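Local coordinates for protein beta subunit of photoactivated adenylyl cyclase (Beggiatoa sp. PS, PDB 5MBC) that senses blue light through a flavin-binding BLUF domain and probably couples it to a cyclase domain that makes cyclic AMP from ATP, at residues Leu8-Lys13 / Gln52-Glu57; Leu44-Leu49 / Leu115-Thr120; Leu145-Gln150 / Glu258-Ser263; Val198-Gly203 / Lys266-Leu271. All coordinates share one frame; numbering follows the deposited sequence. Where two conformers were deposited one is given.

Contact 1: Leu8-Lys13 / Gln52-Glu57; sequences LVYISK and QILEGE. With FMN (flavin mononucleotide), chain G.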
# COMPACT_ATOMS: atom_id res chain seq x y z
N LEU B 8 -13.58 -20.89 -8.36
CA LEU B 8 -12.66 -19.77 -8.47
C LEU B 8 -13.19 -18.76 -9.47
O LEU B 8 -13.97 -19.09 -10.36
CB LEU B 8 -11.26 -20.23 -8.92
CG LEU B 8 -10.77 -21.63 -8.53
CD1 LEU B 8 -9.43 -21.91 -9.19
CD2 LEU B 8 -10.66 -21.75 -7.03
N VAL B 9 -12.73 -17.52 -9.34
CA VAL B 9 -13.02 -16.46 -10.29
C VAL B 9 -11.78 -15.59 -10.40
O VAL B 9 -11.21 -15.17 -9.38
CB VAL B 9 -14.25 -15.62 -9.89
CG1 VAL B 9 -14.15 -15.14 -8.46
CG2 VAL B 9 -14.43 -14.45 -10.84
N TYR B 10 -11.33 -15.34 -11.63
CA TYR B 10 -10.13 -14.55 -11.85
C TYR B 10 -10.36 -13.57 -12.99
O TYR B 10 -11.27 -13.74 -13.80
CB TYR B 10 -8.91 -15.43 -12.15
CG TYR B 10 -8.92 -16.08 -13.52
CD1 TYR B 10 -8.37 -15.44 -14.63
CD2 TYR B 10 -9.47 -17.34 -13.70
CE1 TYR B 10 -8.39 -16.03 -15.88
CE2 TYR B 10 -9.48 -17.94 -14.95
CZ TYR B 10 -8.94 -17.28 -16.03
OH TYR B 10 -8.95 -17.88 -17.27
N ILE B 11 -9.53 -12.54 -13.03
CA ILE B 11 -9.47 -11.61 -14.15
C ILE B 11 -8.05 -11.62 -14.69
O ILE B 11 -7.08 -11.89 -13.97
CB ILE B 11 -9.89 -10.18 -13.75
CG1 ILE B 11 -9.01 -9.65 -12.61
CG2 ILE B 11 -11.36 -10.15 -13.36
CD1 ILE B 11 -9.30 -8.22 -12.23
N SER B 12 -7.92 -11.34 -15.98
CA SER B 12 -6.61 -11.29 -16.62
C SER B 12 -6.67 -10.31 -17.78
O SER B 12 -7.75 -9.92 -18.24
CB SER B 12 -6.17 -12.68 -17.11
OG SER B 12 -7.00 -13.14 -18.16
N LYS B 13 -5.49 -9.91 -18.25
CA LYS B 13 -5.36 -8.99 -19.37
C LYS B 13 -5.19 -9.80 -20.65
O LYS B 13 -4.29 -10.65 -20.74
CB LYS B 13 -4.19 -8.04 -19.17
CG LYS B 13 -4.05 -7.00 -20.27
CD LYS B 13 -2.87 -6.08 -20.03
CE LYS B 13 -2.79 -5.00 -21.10
NZ LYS B 13 -2.72 -5.58 -22.47
N GLN B 52 -13.31 -15.06 -15.86
CA GLN B 52 -13.68 -16.47 -15.89
C GLN B 52 -14.01 -16.97 -14.50
O GLN B 52 -13.31 -16.67 -13.52
CB GLN B 52 -12.56 -17.33 -16.49
CG GLN B 52 -12.99 -18.77 -16.73
CD GLN B 52 -11.99 -19.57 -17.54
OE1 GLN B 52 -10.79 -19.47 -17.33
NE2 GLN B 52 -12.50 -20.36 -18.48
N ILE B 53 -15.09 -17.75 -14.42
CA ILE B 53 -15.49 -18.46 -13.21
C ILE B 53 -15.37 -19.95 -13.49
O ILE B 53 -15.83 -20.42 -14.54
CB ILE B 53 -16.92 -18.09 -12.78
CG1 ILE B 53 -17.07 -16.57 -12.68
CG2 ILE B 53 -17.28 -18.76 -11.47
CD1 ILE B 53 -18.49 -16.11 -12.42
N LEU B 54 -14.73 -20.68 -12.58
CA LEU B 54 -14.53 -22.11 -12.73
C LEU B 54 -15.01 -22.81 -11.46
O LEU B 54 -14.71 -22.37 -10.35
CB LEU B 54 -13.05 -22.45 -12.98
CG LEU B 54 -12.42 -21.95 -14.28
CD1 LEU B 54 -10.91 -22.07 -14.22
CD2 LEU B 54 -12.97 -22.73 -15.47
N GLU B 55 -15.75 -23.90 -11.63
CA GLU B 55 -16.29 -24.64 -10.50
C GLU B 55 -16.28 -26.14 -10.80
O GLU B 55 -16.50 -26.56 -11.94
CB GLU B 55 -17.71 -24.18 -10.14
CG GLU B 55 -18.65 -24.09 -11.33
CD GLU B 55 -20.03 -23.59 -10.95
OE1 GLU B 55 -20.94 -23.63 -11.80
OE2 GLU B 55 -20.20 -23.14 -9.79
N GLY B 56 -16.03 -26.92 -9.77
CA GLY B 56 -15.94 -28.36 -9.90
C GLY B 56 -15.09 -28.94 -8.80
O GLY B 56 -14.73 -28.25 -7.84
N GLU B 57 -14.76 -30.22 -8.95
CA GLU B 57 -13.97 -30.92 -7.96
C GLU B 57 -12.62 -30.23 -7.76
O GLU B 57 -12.06 -29.63 -8.68
CB GLU B 57 -13.77 -32.38 -8.37
CG GLU B 57 -15.08 -33.13 -8.55
CD GLU B 57 -14.92 -34.46 -9.27
OE1 GLU B 57 -14.19 -35.33 -8.75
OE2 GLU B 57 -15.52 -34.63 -10.35
N1 FMN G . -9.00 -24.73 -21.21
C2 FMN G . -9.92 -25.60 -20.65
O2 FMN G . -9.82 -26.80 -20.87
N3 FMN G . -10.93 -25.12 -19.84
C4 FMN G . -11.03 -23.76 -19.59
O4 FMN G . -11.93 -23.34 -18.88
C4A FMN G . -10.11 -22.89 -20.15
N5 FMN G . -10.21 -21.54 -19.91
C5A FMN G . -9.29 -20.66 -20.46
C6 FMN G . -9.40 -19.30 -20.21
C7 FMN G . -8.49 -18.42 -20.76
C7M FMN G . -8.61 -16.95 -20.48
C8 FMN G . -7.46 -18.90 -21.57
C8M FMN G . -6.47 -17.95 -22.17
C9 FMN G . -7.36 -20.26 -21.83
C9A FMN G . -8.27 -21.15 -21.27
N10 FMN G . -8.17 -22.50 -21.52
C10 FMN G . -9.09 -23.37 -20.96
C1' FMN G . -7.07 -23.02 -22.40
C2' FMN G . -5.99 -23.74 -21.58
O2' FMN G . -5.22 -22.79 -20.88
C3' FMN G . -5.08 -24.56 -22.48
O3' FMN G . -4.56 -23.73 -23.50
C4' FMN G . -5.83 -25.72 -23.13
O4' FMN G . -6.53 -26.45 -22.15
C5' FMN G . -4.86 -26.64 -23.86
O5' FMN G . -4.64 -27.82 -23.11
P FMN G . -3.34 -28.72 -23.40
O1P FMN G . -2.51 -28.82 -22.14
O2P FMN G . -3.76 -30.10 -23.86
O3P FMN G . -2.50 -28.06 -24.47
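Y10 holds its ring carbon CG between its backbone N and carbonyl carbon (chi1 72°), whereas Q52 swings CG anti to its N (chi1 -171°) and runs on extended; phenol and amide therefore lie side by side, both directed at the flavin. This is the tyrosine-glutamine-flavin network of a BLUF domain, borne on neighbouring antiparallel strands. Ring and amide planes stand 67° apart. Q52 OE1 sits at the edge of the ring, near its plane, and accepts from Y10 OH over a very short 2.4 Å, a length read with caution. At the amide's other end, Q52 NE2 donates to FMN N5 at 2.9 Å. As modelled, with oxygen and nitrogen each engaged, the amide is probably restrained from turning; light probably rearranges this network, as in other BLUF proteins. A phenylalanine in place of Y10 would probably leave Q52 OE1 without this donor and its amide freer to turn. Two hydrogen-bonded pairs, L8 with L54 and Y10 with Q52, zip the backbones together; L8 N reaches L54 O at 2.7 Å and Y10 N reaches Q52 O at 3.0 Å. Between them V9 and I53 form a non-hydrogen-bonded pair on the face turned from the flavin, packed under L115 of the second subunit. I68 of helix 58-69 touches both Y10 and Q52. Near the flavin pyrimidine, L54 CD2 lies 3.6 Å from FMN O4.

Contact 2: Leu44-Leu49 / Leu115-Thr120; sequences LYLQGL and LLQTIT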
# COMPACT_ATOMS: atom_id res chain seq x y z
N LEU B 44 -15.81 -14.64 -19.87
CA LEU B 44 -16.29 -13.35 -20.35
C LEU B 44 -15.11 -12.44 -20.63
O LEU B 44 -14.10 -12.48 -19.92
CB LEU B 44 -17.23 -12.72 -19.31
CG LEU B 44 -18.05 -11.48 -19.66
CD1 LEU B 44 -19.39 -11.53 -18.94
CD2 LEU B 44 -17.30 -10.22 -19.27
N TYR B 45 -15.23 -11.62 -21.68
CA TYR B 45 -14.19 -10.66 -22.01
C TYR B 45 -14.82 -9.34 -22.43
O TYR B 45 -15.88 -9.32 -23.06
CB TYR B 45 -13.25 -11.19 -23.11
CG TYR B 45 -13.89 -11.62 -24.41
CD1 TYR B 45 -14.57 -12.84 -24.50
CD2 TYR B 45 -13.78 -10.84 -25.55
CE1 TYR B 45 -15.14 -13.24 -25.69
CE2 TYR B 45 -14.35 -11.24 -26.74
CZ TYR B 45 -15.03 -12.44 -26.81
OH TYR B 45 -15.59 -12.84 -27.99
N LEU B 46 -14.16 -8.25 -22.05
CA LEU B 46 -14.71 -6.90 -22.23
C LEU B 46 -13.56 -5.91 -22.18
O LEU B 46 -12.91 -5.77 -21.14
CB LEU B 46 -15.74 -6.59 -21.14
CG LEU B 46 -16.19 -5.13 -21.00
CD1 LEU B 46 -17.02 -4.69 -22.20
CD2 LEU B 46 -16.97 -4.91 -19.71
N GLN B 47 -13.32 -5.21 -23.29
CA GLN B 47 -12.32 -4.14 -23.36
C GLN B 47 -10.93 -4.63 -22.93
O GLN B 47 -10.26 -4.01 -22.11
CB GLN B 47 -12.76 -2.93 -22.54
CG GLN B 47 -13.96 -2.21 -23.12
CD GLN B 47 -13.68 -1.59 -24.48
OE1 GLN B 47 -12.66 -0.93 -24.67
NE2 GLN B 47 -14.58 -1.82 -25.43
N GLY B 48 -10.51 -5.76 -23.50
CA GLY B 48 -9.17 -6.26 -23.29
C GLY B 48 -8.94 -7.02 -22.01
O GLY B 48 -7.78 -7.26 -21.66
N LEU B 49 -9.99 -7.40 -21.29
CA LEU B 49 -9.85 -8.13 -20.03
C LEU B 49 -10.66 -9.41 -20.10
O LEU B 49 -11.76 -9.44 -20.65
CB LEU B 49 -10.32 -7.28 -18.84
CG LEU B 49 -9.48 -6.05 -18.50
CD1 LEU B 49 -10.07 -5.32 -17.31
CD2 LEU B 49 -8.04 -6.44 -18.23
N LEU B 115 -20.66 -0.43 -15.65
CA LEU B 115 -20.14 -0.44 -14.28
C LEU B 115 -19.09 -1.54 -14.10
O LEU B 115 -18.10 -1.34 -13.40
CB LEU B 115 -21.28 -0.61 -13.28
CG LEU B 115 -22.20 0.60 -13.17
CD1 LEU B 115 -23.36 0.30 -12.26
CD2 LEU B 115 -21.42 1.80 -12.65
N LEU B 116 -19.31 -2.70 -14.72
CA LEU B 116 -18.32 -3.77 -14.63
C LEU B 116 -16.98 -3.35 -15.20
O LEU B 116 -15.93 -3.65 -14.63
CB LEU B 116 -18.84 -5.02 -15.35
CG LEU B 116 -17.88 -6.21 -15.37
CD1 LEU B 116 -17.60 -6.71 -13.95
CD2 LEU B 116 -18.42 -7.34 -16.24
N GLN B 117 -16.99 -2.63 -16.33
CA GLN B 117 -15.74 -2.15 -16.90
C GLN B 117 -15.10 -1.09 -16.01
O GLN B 117 -13.88 -1.10 -15.81
CB GLN B 117 -15.99 -1.59 -18.30
CG GLN B 117 -14.76 -0.95 -18.93
CD GLN B 117 -15.03 -0.37 -20.31
OE1 GLN B 117 -16.13 -0.51 -20.84
NE2 GLN B 117 -14.03 0.28 -20.88
N THR B 118 -15.90 -0.18 -15.46
CA THR B 118 -15.35 0.90 -14.65
C THR B 118 -14.72 0.38 -13.37
O THR B 118 -13.62 0.79 -12.99
CB THR B 118 -16.45 1.93 -14.33
OG1 THR B 118 -16.93 2.51 -15.55
CG2 THR B 118 -15.90 3.03 -13.43
N ILE B 119 -15.40 -0.55 -12.68
CA ILE B 119 -14.89 -1.06 -11.41
C ILE B 119 -13.70 -1.98 -11.64
O ILE B 119 -12.75 -2.00 -10.85
CB ILE B 119 -16.01 -1.75 -10.62
CG1 ILE B 119 -15.54 -2.10 -9.20
CG2 ILE B 119 -16.49 -3.02 -11.32
CD1 ILE B 119 -15.41 -0.91 -8.29
N THR B 120 -13.72 -2.75 -12.73
CA THR B 120 -12.60 -3.65 -13.00
C THR B 120 -11.35 -2.87 -13.40
O THR B 120 -10.25 -3.18 -12.93
CB THR B 120 -12.97 -4.66 -14.09
OG1 THR B 120 -14.23 -5.27 -13.77
CG2 THR B 120 -11.91 -5.74 -14.19
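Q47 lays its CG methylene over one face of the Q117 amide, 3.4 Å from Q117 NE2 and 3.5 Å from Q117 CD. The two amide planes are nearly parallel, 13° apart, yet no hydrogen bond joins them; Q117 NE2 instead donates to Q121 OE1, one turn further along the helix. The contact sets helix 110-128 across the BLUF sheet, on the face turned from the flavin and at the end where strands 40-46 and 49-55 join in a tight beta-hairpin. Q47 and G48, both with positive phi and psi, form its type I' turn, whose own L49 N to L46 O bond is weak, while L46 N to L49 O at 3.0 Å completes the pair. Strand 44-46 and helix segment 115-120 run at 80°. An alanine in place of Q117 would probably uncover Q47 CG and leave Q121 OE1 without its amide donor. Nearer the helix backbone, L46 meets Q117 at about a right angle, its CD2 3.7 Å from Q117 CB and looser against L116. L115 and T120 also pack on F51 and I119 of the second subunit, respectively. T120 turns CG2 anti to its backbone N, where it slides past L49 in the opposite direction, CG2 to L49 CD1 at 3.6 Å. Its hydroxyl stays on the helix: T120 OG1 donates to L116 O, which also accepts from T120 N.

Contact 3: Leu145-Gln150 / Glu258-Ser263; sequences LTVEPQ and EGNMGS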
# COMPACT_ATOMS: atom_id res chain seq x y z
N LEU B 145 -8.03 -9.54 5.25
CA LEU B 145 -8.59 -8.76 6.35
C LEU B 145 -8.90 -9.60 7.58
O LEU B 145 -9.17 -9.04 8.64
CB LEU B 145 -9.86 -8.04 5.89
CG LEU B 145 -9.70 -7.04 4.74
CD1 LEU B 145 -11.03 -6.38 4.41
CD2 LEU B 145 -8.65 -6.00 5.07
N THR B 146 -8.87 -10.93 7.46
CA THR B 146 -9.16 -11.81 8.59
C THR B 146 -8.06 -12.80 8.92
O THR B 146 -8.07 -13.35 10.03
CB THR B 146 -10.45 -12.61 8.33
OG1 THR B 146 -10.26 -13.50 7.23
CG2 THR B 146 -11.61 -11.67 8.03
N VAL B 147 -7.11 -13.04 8.01
CA VAL B 147 -6.04 -13.99 8.29
C VAL B 147 -5.17 -13.47 9.42
O VAL B 147 -4.84 -12.27 9.48
CB VAL B 147 -5.23 -14.27 7.01
CG1 VAL B 147 -4.58 -13.00 6.48
CG2 VAL B 147 -4.18 -15.35 7.27
N GLU B 148 -4.81 -14.35 10.34
CA GLU B 148 -4.03 -13.95 11.50
C GLU B 148 -2.56 -13.78 11.12
O GLU B 148 -2.00 -14.64 10.44
CB GLU B 148 -4.16 -14.98 12.62
CG GLU B 148 -5.26 -14.69 13.62
CD GLU B 148 -5.06 -13.35 14.32
OE1 GLU B 148 -5.82 -12.41 14.02
OE2 GLU B 148 -4.15 -13.25 15.17
N PRO B 149 -1.92 -12.69 11.54
CA PRO B 149 -0.47 -12.56 11.34
C PRO B 149 0.28 -13.68 12.04
O PRO B 149 -0.16 -14.22 13.06
CB PRO B 149 -0.14 -11.20 11.95
CG PRO B 149 -1.43 -10.44 11.88
CD PRO B 149 -2.51 -11.46 12.10
N GLN B 150 1.43 -14.04 11.47
CA GLN B 150 2.23 -15.16 11.95
C GLN B 150 3.62 -14.68 12.33
O GLN B 150 4.16 -13.75 11.74
CB GLN B 150 2.33 -16.26 10.89
CG GLN B 150 1.01 -16.89 10.50
CD GLN B 150 0.60 -18.01 11.43
OE1 GLN B 150 1.44 -18.56 12.15
NE2 GLN B 150 -0.68 -18.36 11.43
N GLU B 258 4.55 -11.16 10.67
CA GLU B 258 4.16 -10.79 9.32
C GLU B 258 2.66 -10.93 9.17
O GLU B 258 2.09 -11.97 9.51
CB GLU B 258 4.88 -11.67 8.28
CG GLU B 258 4.46 -11.38 6.85
CD GLU B 258 5.28 -12.14 5.83
OE1 GLU B 258 5.66 -13.30 6.12
OE2 GLU B 258 5.56 -11.58 4.75
N GLY B 259 2.02 -9.89 8.65
CA GLY B 259 0.59 -9.95 8.42
C GLY B 259 0.03 -8.59 8.07
O GLY B 259 0.75 -7.60 7.95
N ASN B 260 -1.30 -8.58 7.90
CA ASN B 260 -2.03 -7.37 7.56
C ASN B 260 -2.47 -6.66 8.84
O ASN B 260 -3.09 -7.28 9.71
CB ASN B 260 -3.24 -7.70 6.70
CG ASN B 260 -2.87 -8.47 5.45
OD1 ASN B 260 -2.70 -7.89 4.37
ND2 ASN B 260 -2.73 -9.79 5.58
N MET B 261 -2.15 -5.38 8.95
CA MET B 261 -2.39 -4.61 10.16
C MET B 261 -3.11 -3.31 9.82
O MET B 261 -3.04 -2.81 8.69
CB MET B 261 -1.08 -4.30 10.90
CG MET B 261 -0.15 -5.50 11.04
SD MET B 261 -0.75 -6.75 12.18
CE MET B 261 -0.42 -5.95 13.75
N GLY B 262 -3.82 -2.77 10.81
CA GLY B 262 -4.52 -1.52 10.64
C GLY B 262 -5.97 -1.58 11.06
O GLY B 262 -6.32 -2.29 12.01
N SER B 263 -6.83 -0.83 10.37
CA SER B 263 -8.25 -0.80 10.65
C SER B 263 -9.01 -0.72 9.33
O SER B 263 -8.41 -0.77 8.25
CB SER B 263 -8.61 0.38 11.56
OG SER B 263 -8.29 1.62 10.95
O HOH W 1 -2.44 -11.26 8.49
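Q150 and E258 exchange two backbone hydrogen bonds, Q150 N to E258 O at 2.9 Å and E258 N to Q150 O at 2.8 Å, as an antiparallel hydrogen-bonded pair. E258 O is approached a second time, by P149 CA at 3.2 Å. One step further a water takes over: it donates to V147 O at 2.8 Å and accepts from N260 N at 3.0 Å, so both groups are satisfied although the two chains have drawn apart. The N260 side chain is held from outside, its OD1 accepting from Y129 OH of the second subunit, while its ND2 end passes obliquely beside V147 CG1. This is where strand 150-161 enters the sheet of the class III nucleotide cyclase domain alongside strand 247-258, whose chain turns a corner at G259 into the short strand 260-262. P149 fills that corner: its CB lies 3.8 Å from G259 CA, and a CB at G259 would lie 2.4 Å from P149 CB, too close. M261 points away from the loop, but its chain, bent at chi2 and chi3, doubles back until SD comes within 3.8 Å of P149 CG. V177 of the second subunit packs on P149 as well, and G262 N donates to N181 OD1 of that subunit. On strand 267-272, T270 and D268 take the backbone hydrogen bonds of G259 and M261.

Contact 4: Val198-Gly203 / Lys266-Leu271; sequences VTKFIG and KMDHTL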
# COMPACT_ATOMS: atom_id res chain seq x y z
N VAL B 198 10.31 -8.10 -1.96
CA VAL B 198 10.42 -6.68 -1.64
C VAL B 198 9.22 -6.28 -0.79
O VAL B 198 8.06 -6.47 -1.20
CB VAL B 198 10.51 -5.83 -2.91
CG1 VAL B 198 10.61 -4.36 -2.56
CG2 VAL B 198 11.70 -6.27 -3.76
N THR B 199 9.48 -5.74 0.40
CA THR B 199 8.40 -5.40 1.31
C THR B 199 7.77 -4.06 0.95
O THR B 199 6.55 -3.98 0.74
CB THR B 199 8.91 -5.38 2.75
OG1 THR B 199 9.57 -6.62 3.04
CG2 THR B 199 7.76 -5.19 3.72
N LYS B 200 8.57 -3.01 0.86
CA LYS B 200 8.07 -1.68 0.53
C LYS B 200 9.25 -0.76 0.24
O LYS B 200 10.40 -1.10 0.51
CB LYS B 200 7.21 -1.11 1.66
CG LYS B 200 7.95 -0.97 2.98
CD LYS B 200 6.97 -0.78 4.13
CE LYS B 200 6.02 -1.96 4.24
NZ LYS B 200 5.07 -1.82 5.37
N PHE B 201 8.93 0.41 -0.31
CA PHE B 201 9.89 1.49 -0.49
C PHE B 201 9.65 2.54 0.58
O PHE B 201 8.51 2.96 0.79
CB PHE B 201 9.77 2.12 -1.88
CG PHE B 201 9.94 1.15 -3.01
CD1 PHE B 201 10.95 0.20 -2.99
CD2 PHE B 201 9.09 1.19 -4.10
CE1 PHE B 201 11.10 -0.69 -4.03
CE2 PHE B 201 9.24 0.30 -5.15
CZ PHE B 201 10.24 -0.64 -5.12
N ILE B 202 10.72 2.94 1.26
CA ILE B 202 10.65 3.96 2.31
C ILE B 202 11.61 5.07 1.89
O ILE B 202 12.80 5.03 2.19
CB ILE B 202 11.01 3.41 3.69
CG1 ILE B 202 10.20 2.15 3.98
CG2 ILE B 202 10.77 4.46 4.76
CD1 ILE B 202 10.82 1.24 5.02
N GLY B 203 11.08 6.07 1.19
CA GLY B 203 11.96 7.05 0.58
C GLY B 203 12.80 6.38 -0.49
O GLY B 203 12.29 5.65 -1.35
N LYS B 266 -7.61 2.21 7.19
CA LYS B 266 -6.34 2.05 6.49
C LYS B 266 -5.71 0.73 6.89
O LYS B 266 -5.55 0.45 8.08
CB LYS B 266 -5.38 3.21 6.81
CG LYS B 266 -4.00 3.07 6.16
CD LYS B 266 -4.03 3.52 4.71
CE LYS B 266 -2.67 3.38 4.05
NZ LYS B 266 -2.34 1.96 3.74
N MET B 267 -5.35 -0.08 5.89
CA MET B 267 -4.66 -1.34 6.10
C MET B 267 -3.30 -1.30 5.42
O MET B 267 -3.04 -0.48 4.53
CB MET B 267 -5.48 -2.52 5.55
CG MET B 267 -6.77 -2.80 6.29
SD MET B 267 -6.50 -3.44 7.95
CE MET B 267 -5.58 -4.93 7.59
N ASP B 268 -2.42 -2.19 5.86
CA ASP B 268 -1.10 -2.33 5.26
C ASP B 268 -0.52 -3.68 5.66
O ASP B 268 -0.94 -4.29 6.65
CB ASP B 268 -0.16 -1.19 5.69
CG ASP B 268 0.87 -0.85 4.63
OD1 ASP B 268 1.13 -1.70 3.75
OD2 ASP B 268 1.42 0.27 4.68
N HIS B 269 0.45 -4.14 4.87
CA HIS B 269 1.23 -5.32 5.19
C HIS B 269 2.55 -4.87 5.80
O HIS B 269 3.26 -4.06 5.21
CB HIS B 269 1.48 -6.18 3.96
CG HIS B 269 2.25 -7.43 4.24
ND1 HIS B 269 3.62 -7.52 4.05
CD2 HIS B 269 1.86 -8.63 4.72
CE1 HIS B 269 4.03 -8.73 4.40
NE2 HIS B 269 2.98 -9.42 4.81
N THR B 270 2.87 -5.39 6.99
CA THR B 270 4.04 -4.94 7.71
C THR B 270 4.77 -6.13 8.33
O THR B 270 4.24 -7.24 8.41
CB THR B 270 3.67 -3.92 8.80
OG1 THR B 270 4.82 -3.15 9.15
CG2 THR B 270 3.16 -4.63 10.04
N LEU B 271 6.00 -5.87 8.76
CA LEU B 271 6.84 -6.84 9.47
C LEU B 271 7.19 -6.23 10.82
O LEU B 271 7.76 -5.14 10.88
CB LEU B 271 8.11 -7.16 8.68
CG LEU B 271 7.95 -7.81 7.30
CD1 LEU B 271 9.31 -8.00 6.64
CD2 LEU B 271 7.23 -9.13 7.41
O HOH W 2 4.59 -5.32 2.27
O HOH W 3 6.95 -3.16 7.44
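Hydrogen bonds centre on K200, whose NZ donates to H269 O at 2.9 Å, tilted 18° from the carbonyl plane. CG sits between the backbone N and carbonyl carbon (chi1 60°), and a bend at chi3 carries the amine across. NZ also donates to a water at 3.1 Å and to F201 O of the second subunit, so three acceptors grip it. That water is also hydrogen-bonded to T270 OG1 at 2.7 Å, and T270 OG1 reaches G203 O of the second subunit. A second water links the segments, 2.8 Å from T199 O and 3.0 Å from H269 ND1. Charge adds to this: D268 OD2 stands 4.3 Å from K200 NZ, too far for a salt bridge but probably still attractive, and accepts from F201 N of the second subunit. Van der Waals contact is small: L271 CD1 lies 3.9 Å from the hydroxyl oxygen T199 OG1, and M207 touches both residues. T199 and K200 both face M207 in a classic beta bulge. K200 and T270, on two strands of one sheet, are consistent with the lysine-threonine pair that recognises adenine in related class III adenylyl cyclases, whose active sites form at the dimer interface.

In the fold
From the N terminus, strand 5-14 opens contact 1, and the chain passes helix 20-36 and the 44-49 segment of contact 2 before 52-57 closes it. Contact 2 closes only when helix 110-128 returns over the sheet, so the two cross and touch, as where I11 meets T120. The chain then leaves the BLUF domain. In the cyclase domain contact 3 opens at 145-150, contact 4 at 198-203, and they close in that order at 258-263 and 266-271, crossing again; strands 260-262 and 267-272 are sheet neighbours. The two pairs lie in series, with nearest atoms about 15 to 19 Å apart, and all four contacts touch the second subunit.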